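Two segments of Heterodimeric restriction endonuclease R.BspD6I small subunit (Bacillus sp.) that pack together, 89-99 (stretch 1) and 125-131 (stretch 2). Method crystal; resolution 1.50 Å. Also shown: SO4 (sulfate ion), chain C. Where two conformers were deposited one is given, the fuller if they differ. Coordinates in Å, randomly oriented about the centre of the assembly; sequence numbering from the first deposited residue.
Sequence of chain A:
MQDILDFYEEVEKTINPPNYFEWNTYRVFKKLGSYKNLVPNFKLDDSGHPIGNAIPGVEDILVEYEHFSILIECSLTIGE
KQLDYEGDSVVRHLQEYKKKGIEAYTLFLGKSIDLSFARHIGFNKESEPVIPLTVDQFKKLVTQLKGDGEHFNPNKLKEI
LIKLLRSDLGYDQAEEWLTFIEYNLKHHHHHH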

# COMPACT_ATOMS: atom_id res chain seq x y z
N SER A 89 -11.26 0.99 8.24
CA SER A 89 -10.99 -0.32 7.67
C SER A 89 -9.48 -0.57 7.53
O SER A 89 -9.04 -1.70 7.77
CB SER A 89 -11.74 -0.51 6.36
OG SER A 89 -11.30 0.42 5.42
N VAL A 90 -8.69 0.46 7.17
CA VAL A 90 -7.22 0.28 7.11
C VAL A 90 -6.69 -0.15 8.47
O VAL A 90 -5.91 -1.10 8.58
CB VAL A 90 -6.52 1.58 6.63
CG1 VAL A 90 -5.00 1.55 6.93
CG2 VAL A 90 -6.75 1.76 5.12
N VAL A 91 -7.12 0.55 9.52
CA VAL A 91 -6.58 0.23 10.84
C VAL A 91 -7.10 -1.12 11.32
O VAL A 91 -6.34 -1.93 11.88
CB VAL A 91 -6.87 1.37 11.84
CG1 VAL A 91 -6.53 0.93 13.28
CG2 VAL A 91 -6.04 2.61 11.44
N ARG A 92 -8.40 -1.35 11.13
CA ARG A 92 -9.02 -2.60 11.57
C ARG A 92 -8.36 -3.81 10.90
O ARG A 92 -8.13 -4.85 11.55
CB ARG A 92 -10.53 -2.60 11.27
CG ARG A 92 -11.27 -3.85 11.75
CD ARG A 92 -12.78 -3.72 11.54
NE ARG A 92 -13.20 -3.79 10.14
CZ ARG A 92 -13.56 -2.73 9.41
NH1 ARG A 92 -13.58 -1.51 9.94
NH2 ARG A 92 -13.92 -2.88 8.15
N HIS A 93 -8.09 -3.74 9.60
CA HIS A 93 -7.51 -4.91 8.97
C HIS A 93 -6.14 -5.24 9.57
O HIS A 93 -5.80 -6.41 9.77
CB HIS A 93 -7.34 -4.73 7.46
CG HIS A 93 -8.63 -4.52 6.73
ND1 HIS A 93 -8.66 -3.89 5.50
CD2 HIS A 93 -9.91 -4.81 7.05
CE1 HIS A 93 -9.91 -3.84 5.08
NE2 HIS A 93 -10.69 -4.39 6.00
N LEU A 94 -5.37 -4.19 9.83
CA LEU A 94 -4.04 -4.40 10.39
C LEU A 94 -4.12 -4.96 11.80
O LEU A 94 -3.36 -5.85 12.14
CB LEU A 94 -3.23 -3.10 10.36
CG LEU A 94 -1.74 -3.23 10.77
CD1 LEU A 94 -0.99 -4.30 10.01
CD2 LEU A 94 -1.08 -1.91 10.55
N GLN A 95 -5.02 -4.40 12.60
CA GLN A 95 -5.21 -4.88 13.97
C GLN A 95 -5.53 -6.36 13.95
O GLN A 95 -4.97 -7.17 14.70
CB GLN A 95 -6.36 -4.13 14.65
CG GLN A 95 -6.04 -2.73 15.09
CD GLN A 95 -7.26 -2.02 15.67
OE1 GLN A 95 -8.41 -2.35 15.36
NE2 GLN A 95 -7.00 -1.01 16.50
N GLU A 96 -6.45 -6.73 13.07
CA GLU A 96 -6.85 -8.13 12.97
C GLU A 96 -5.69 -9.03 12.59
O GLU A 96 -5.48 -10.10 13.17
CB GLU A 96 -8.01 -8.25 11.98
CG GLU A 96 -9.30 -7.72 12.59
CD GLU A 96 -9.86 -8.61 13.70
OE1 GLU A 96 -9.61 -9.84 13.68
OE2 GLU A 96 -10.57 -8.07 14.59
N TYR A 97 -4.93 -8.61 11.57
CA TYR A 97 -3.82 -9.44 11.14
C TYR A 97 -2.79 -9.56 12.26
O TYR A 97 -2.18 -10.63 12.44
CB TYR A 97 -3.15 -8.84 9.88
CG TYR A 97 -2.11 -9.77 9.30
CD1 TYR A 97 -2.47 -10.80 8.43
CD2 TYR A 97 -0.76 -9.65 9.67
CE1 TYR A 97 -1.51 -11.66 7.90
CE2 TYR A 97 0.20 -10.49 9.17
CZ TYR A 97 -0.17 -11.50 8.29
OH TYR A 97 0.78 -12.36 7.78
N LYS A 98 -2.54 -8.45 12.96
CA LYS A 98 -1.50 -8.43 14.01
C LYS A 98 -1.83 -9.36 15.17
O LYS A 98 -0.94 -9.72 15.94
CB LYS A 98 -1.23 -7.02 14.49
CG LYS A 98 -0.56 -6.11 13.48
CD LYS A 98 0.85 -6.54 13.15
CE LYS A 98 1.82 -6.36 14.33
NZ LYS A 98 2.20 -4.95 14.63
N LYS A 99 -3.09 -9.75 15.31
CA LYS A 99 -3.46 -10.77 16.32
C LYS A 99 -2.65 -12.07 16.16
O LYS A 99 -2.49 -12.84 17.14
CB LYS A 99 -4.94 -11.10 16.29
CG LYS A 99 -5.82 -9.99 16.84
CD LYS A 99 -7.29 -10.33 16.62
CE LYS A 99 -8.22 -9.13 16.79
NZ LYS A 99 -7.81 -8.18 17.86
N LYS A 125 1.93 3.89 15.80
CA LYS A 125 2.87 3.33 14.86
C LYS A 125 3.60 2.10 15.39
O LYS A 125 4.25 1.39 14.63
CB LYS A 125 3.85 4.42 14.42
CG LYS A 125 3.17 5.53 13.63
CD LYS A 125 4.21 6.59 13.18
CE LYS A 125 3.55 7.68 12.41
NZ LYS A 125 4.55 8.69 12.00
N GLU A 126 3.48 1.83 16.69
CA GLU A 126 4.04 0.62 17.26
C GLU A 126 3.19 -0.59 16.92
O GLU A 126 3.69 -1.53 16.31
CB GLU A 126 4.19 0.76 18.77
CG GLU A 126 5.12 1.89 19.18
CD GLU A 126 6.54 1.69 18.68
OE1 GLU A 126 7.14 0.63 18.99
OE2 GLU A 126 7.06 2.61 17.99
N SER A 127 1.91 -0.56 17.27
CA SER A 127 1.06 -1.72 17.08
C SER A 127 0.33 -1.74 15.73
O SER A 127 -0.02 -2.81 15.25
CB SER A 127 0.06 -1.86 18.23
OG SER A 127 -0.86 -0.79 18.23
N GLU A 128 0.15 -0.56 15.13
CA GLU A 128 -0.63 -0.44 13.90
C GLU A 128 0.15 0.42 12.87
O GLU A 128 -0.33 1.47 12.49
CB GLU A 128 -2.03 0.13 14.22
CG GLU A 128 -2.84 -0.76 15.24
CD GLU A 128 -3.84 -0.00 16.12
OE1 GLU A 128 -4.20 1.17 15.85
OE2 GLU A 128 -4.33 -0.59 17.12
N PRO A 129 1.35 -0.03 12.43
CA PRO A 129 2.14 0.79 11.52
C PRO A 129 1.62 0.82 10.08
O PRO A 129 1.58 -0.24 9.41
CB PRO A 129 3.54 0.14 11.58
CG PRO A 129 3.26 -1.30 11.89
CD PRO A 129 2.04 -1.30 12.76
N VAL A 130 1.26 2.03 9.64
CA VAL A 130 0.73 2.24 8.31
C VAL A 130 1.62 3.26 7.60
O VAL A 130 1.88 4.36 8.12
CB VAL A 130 -0.73 2.74 8.35
CG1 VAL A 130 -1.24 2.90 6.90
CG2 VAL A 130 -1.65 1.75 9.13
N ILE A 131 2.07 2.91 6.40
CA ILE A 131 2.87 3.86 5.62
C ILE A 131 2.07 4.26 4.38
O ILE A 131 1.82 3.42 3.51
CB ILE A 131 4.23 3.27 5.18
CG1 ILE A 131 5.05 2.79 6.39
CG2 ILE A 131 5.00 4.34 4.41
CD1 ILE A 131 4.75 1.33 6.81
S SO4 C . -13.89 -3.54 4.52
O1 SO4 C . -13.44 -4.06 5.81
O2 SO4 C . -14.55 -2.24 4.76
O3 SO4 C . -14.83 -4.49 3.91
O4 SO4 C . -12.72 -3.35 3.65

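A helix that packs against an irregular segment commonly uses one face for the contact and leaves the rest of its circumference for other duties, and residues 89-99 of the R.BspD6I small subunit illustrate the principle. Ser89 lies out of reach of the second stretch, and the contact opens at Val90, whose CG1 rests 4.0 Å from CG1 of Val130, an apolar pairing at the start of the strand. One residue on, Val91 offers a methyl group to a carboxylate: its CG1 is 3.5 Å from OE1 of Glu128, close packing without a polar bond.

Arg92 and His93 belong to a different side of the helix. Arg92 NH2 and His93 NE2 both donate to O1 of a sulfate ion, at 2.7 and 2.8 Å respectively; the first bond is weak, with an angle of 121°, whereas the second, at 162°, is much straighter.

Leu94 returns to the contact, its CB directed toward the other stretch, and Leu94 CA lies 6.3 Å from Glu128 CA. Its CD2 lies 3.9 Å from CD of Pro129 and 4.0 Å from CG2 of Val130, and also 3.3 Å from the backbone O of Pro129, so a single methyl group touches side chains and main chain alike.

Beside this apolar patch, Gln95 leaves the helix sideways, but its end approaches Glu128, which extends likewise. Gln95 NE2 donates to Glu128 OE2 at 2.8 Å and 173°, a nearly linear hydrogen bond between two reaching side chains.

Glu96 and Tyr97 take no part. A turn beyond Leu94, Lys98 again points toward the second stretch; with all four chi angles in m, its folded chain brings NZ to 3.1 Å from the backbone O of Ser127, where it donates a hydrogen bond. Lys99 then lies beyond the contact.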